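Uncharacterized protein (Methanothermobacter thermautotrophicus, PDB 1IHN) is of unknown function, a small single-chain protein of the DUF498/DUF598 family with a fold described as novel. Local coordinates at residues E52-L57 against E63-G68. Sequence-based numbering, arbitrary orientation.
Sequences EELEEL and ESIIIG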
ATOM      1  N   GLU A  52      -3.108  12.595  -3.264  1.00 31.06           N
ATOM      2  CA  GLU A  52      -2.141  13.223  -2.377  1.00 33.81           C
ATOM      3  C   GLU A  52      -1.477  12.172  -1.483  1.00 31.58           C
ATOM      4  O   GLU A  52      -0.354  12.364  -1.022  1.00 36.17           O
ATOM      5  CB  GLU A  52      -2.812  14.282  -1.494  1.00 37.87           C
ATOM      6  CG  GLU A  52      -3.403  15.470  -2.236  1.00 52.30           C
ATOM      7  CD  GLU A  52      -4.885  15.312  -2.530  1.00 53.91           C
ATOM      8  OE1 GLU A  52      -5.243  14.530  -3.440  1.00 47.59           O
ATOM      9  OE2 GLU A  52      -5.694  15.973  -1.838  1.00 55.69           O
ATOM     10  N   GLU A  53      -2.171  11.067  -1.226  1.00 30.12           N
ATOM     11  CA  GLU A  53      -1.602  10.011  -0.392  1.00 34.84           C
ATOM     12  C   GLU A  53      -0.338   9.414  -1.012  1.00 33.50           C
ATOM     13  O   GLU A  53       0.533   8.921  -0.297  1.00 32.93           O
ATOM     14  CB  GLU A  53      -2.628   8.898  -0.129  1.00 30.25           C
ATOM     15  CG  GLU A  53      -3.606   9.222   0.995  1.00 32.23           C
ATOM     16  CD  GLU A  53      -4.296   7.993   1.573  1.00 37.01           C
ATOM     17  OE1 GLU A  53      -3.593   7.037   1.969  1.00 33.95           O
ATOM     18  OE2 GLU A  53      -5.541   7.984   1.647  1.00 35.00           O
ATOM     19  N   LEU A  54      -0.239   9.471  -2.338  1.00 35.72           N
ATOM     20  CA  LEU A  54       0.924   8.940  -3.059  1.00 38.13           C
ATOM     21  C   LEU A  54       2.085   9.932  -3.095  1.00 43.37           C
ATOM     22  O   LEU A  54       3.235   9.548  -3.324  1.00 42.66           O
ATOM     23  CB  LEU A  54       0.547   8.604  -4.502  1.00 41.80           C
ATOM     24  CG  LEU A  54      -0.540   7.564  -4.777  1.00 46.69           C
ATOM     25  CD1 LEU A  54      -0.824   7.535  -6.270  1.00 44.98           C
ATOM     26  CD2 LEU A  54      -0.095   6.192  -4.290  1.00 48.50           C
ATOM     27  N   GLU A  55       1.776  11.206  -2.879  1.00 45.87           N
ATOM     28  CA  GLU A  55       2.775  12.266  -2.917  1.00 47.93           C
ATOM     29  C   GLU A  55       4.045  11.966  -2.120  1.00 48.31           C
ATOM     30  O   GLU A  55       5.154  12.219  -2.602  1.00 45.69           O
ATOM     31  CB  GLU A  55       2.154  13.587  -2.444  1.00 52.10           C
ATOM     32  CG  GLU A  55       3.034  14.812  -2.687  1.00 73.38           C
ATOM     33  CD  GLU A  55       2.271  16.126  -2.568  1.00 81.09           C
ATOM     34  OE1 GLU A  55       1.660  16.373  -1.505  1.00 86.59           O
ATOM     35  OE2 GLU A  55       2.286  16.915  -3.537  1.00 81.40           O
ATOM     36  N   GLU A  56       3.899  11.425  -0.913  1.00 43.56           N
ATOM     37  CA  GLU A  56       5.073  11.125  -0.105  1.00 43.35           C
ATOM     38  C   GLU A  56       5.932  10.035  -0.742  1.00 41.01           C
ATOM     39  O   GLU A  56       7.129   9.956  -0.488  1.00 43.32           O
ATOM     40  CB  GLU A  56       4.670  10.716   1.321  1.00 45.32           C
ATOM     41  CG  GLU A  56       4.008   9.347   1.468  1.00 44.77           C
ATOM     42  CD  GLU A  56       3.846   8.941   2.936  1.00 46.15           C
ATOM     43  OE1 GLU A  56       4.856   8.934   3.665  1.00 45.50           O
ATOM     44  OE2 GLU A  56       2.717   8.625   3.364  1.00 41.05           O
ATOM     45  N   LEU A  57       5.326   9.201  -1.578  1.00 41.10           N
ATOM     46  CA  LEU A  57       6.068   8.129  -2.231  1.00 41.78           C
ATOM     47  C   LEU A  57       6.765   8.587  -3.509  1.00 42.81           C
ATOM     48  O   LEU A  57       7.858   8.123  -3.825  1.00 40.08           O
ATOM     49  CB  LEU A  57       5.137   6.954  -2.548  1.00 40.78           C
ATOM     50  CG  LEU A  57       4.566   6.221  -1.327  1.00 39.61           C
ATOM     51  CD1 LEU A  57       3.684   5.060  -1.789  1.00 32.02           C
ATOM     52  CD2 LEU A  57       5.716   5.711  -0.448  1.00 26.83           C
ATOM     53  N   GLU A  63      10.010   2.765  -9.019  1.00 43.14           N
ATOM     54  CA  GLU A  63       9.790   2.303 -10.385  1.00 44.42           C
ATOM     55  C   GLU A  63       8.397   1.693 -10.462  1.00 44.53           C
ATOM     56  O   GLU A  63       7.889   1.392 -11.545  1.00 45.11           O
ATOM     57  CB  GLU A  63      10.824   1.240 -10.759  1.00 48.03           C
ATOM     58  CG  GLU A  63      12.266   1.695 -10.649  1.00 54.38           C
ATOM     59  CD  GLU A  63      13.242   0.540 -10.735  1.00 55.73           C
ATOM     60  OE1 GLU A  63      13.151  -0.373  -9.888  1.00 58.58           O
ATOM     61  OE2 GLU A  63      14.095   0.540 -11.644  1.00 64.76           O
ATOM     62  N   SER A  64       7.785   1.508  -9.299  1.00 43.25           N
ATOM     63  CA  SER A  64       6.459   0.920  -9.230  1.00 35.68           C
ATOM     64  C   SER A  64       5.795   1.151  -7.886  1.00 35.32           C
ATOM     65  O   SER A  64       6.412   0.988  -6.828  1.00 30.10           O
ATOM     66  CB  SER A  64       6.545  -0.587  -9.496  1.00 38.54           C
ATOM     67  OG  SER A  64       5.313  -1.238  -9.222  1.00 40.54           O
ATOM     68  N   ILE A  65       4.524   1.530  -7.940  1.00 37.30           N
ATOM     69  CA  ILE A  65       3.748   1.757  -6.737  1.00 33.24           C
ATOM     70  C   ILE A  65       2.599   0.770  -6.731  1.00 33.99           C
ATOM     71  O   ILE A  65       1.795   0.733  -7.662  1.00 34.67           O
ATOM     72  CB  ILE A  65       3.171   3.186  -6.679  1.00 30.21           C
ATOM     73  CG1 ILE A  65       4.303   4.201  -6.480  1.00 30.33           C
ATOM     74  CG2 ILE A  65       2.160   3.278  -5.547  1.00 31.55           C
ATOM     75  CD1 ILE A  65       3.836   5.647  -6.369  1.00 28.57           C
ATOM     76  N   ILE A  66       2.532  -0.038  -5.682  1.00 33.55           N
ATOM     77  CA  ILE A  66       1.477  -1.018  -5.554  1.00 27.44           C
ATOM     78  C   ILE A  66       0.519  -0.578  -4.465  1.00 30.85           C
ATOM     79  O   ILE A  66       0.933  -0.196  -3.372  1.00 30.01           O
ATOM     80  CB  ILE A  66       2.042  -2.403  -5.186  1.00 35.42           C
ATOM     81  CG1 ILE A  66       3.037  -2.859  -6.261  1.00 32.72           C
ATOM     82  CG2 ILE A  66       0.903  -3.403  -5.032  1.00 24.28           C
ATOM     83  CD1 ILE A  66       3.665  -4.207  -5.997  1.00 36.84           C
ATOM     84  N   ILE A  67      -0.769  -0.628  -4.771  1.00 31.63           N
ATOM     85  CA  ILE A  67      -1.787  -0.251  -3.813  1.00 29.20           C
ATOM     86  C   ILE A  67      -2.649  -1.460  -3.489  1.00 29.58           C
ATOM     87  O   ILE A  67      -3.274  -2.045  -4.377  1.00 27.48           O
ATOM     88  CB  ILE A  67      -2.684   0.873  -4.367  1.00 29.96           C
ATOM     89  CG1 ILE A  67      -1.842   2.127  -4.603  1.00 28.22           C
ATOM     90  CG2 ILE A  67      -3.835   1.159  -3.401  1.00 29.19           C
ATOM     91  CD1 ILE A  67      -2.610   3.281  -5.198  1.00 37.82           C
ATOM     92  N   GLY A  68      -2.649  -1.848  -2.218  1.00 28.22           N
ATOM     93  CA  GLY A  68      -3.469  -2.959  -1.784  1.00 25.64           C
ATOM     94  C   GLY A  68      -4.827  -2.385  -1.427  1.00 29.87           C
ATOM     95  O   GLY A  68      -4.982  -1.744  -0.380  1.00 24.56           O
TER
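The amide N of Leu57 bonds to the carbonyl O of Leu54 at 2.7 Å, and this short turn of backbone sets two leucines side by side against Ile65. The pair illustrates a general principle of layered alpha/beta folds: a helix is anchored to a sheet through a few aliphatic side chains, while its polar residues find partners other than the strand. Here helix 52-58 lies on one face of a mixed five-stranded sheet, over strand 64-68, to which a short connection leads. The segment axes pass 10.8 Å apart, their directions 138° from parallel, and no hydrogen bond joins them.

Leu54 makes its contact through a single methyl. CD2 rests against methyls of two strand isoleucines, 3.9 Å from CG2 of Ile65 and 4.0 Å from CD1 of Ile67. Relative to Leu54, the Ile67 side chain runs at about a right angle, whereas that of Ile65 meets it on a slant. In Ile65 the first torsion (-69°) places CG2 anti to the backbone N and CG1 anti to the carbonyl carbon; CG2 then makes the closest approach to Leu54, and CD1 the closest to Leu57. Ile108 of the adjoining strand 105-109 touches both Leu54 and Leu57, extending the apolar patch beneath the helix.

The intervening Ile66 faces the other side of the sheet, where Ala91 and Tyr95 of helix 88-100 receive it; strand 64-68 is thus sandwiched between helices. On the helix, Glu53 makes no contact with the strand, and its two buried carboxylate oxygens are taken up by Arg34 (salt bridge) and Ser39 (hydrogen bond). Ile65 completes the apolar seam with its longer branch: extended by a second torsion of -178°, it carries CD1 to 4.2 Å from CB of Leu57.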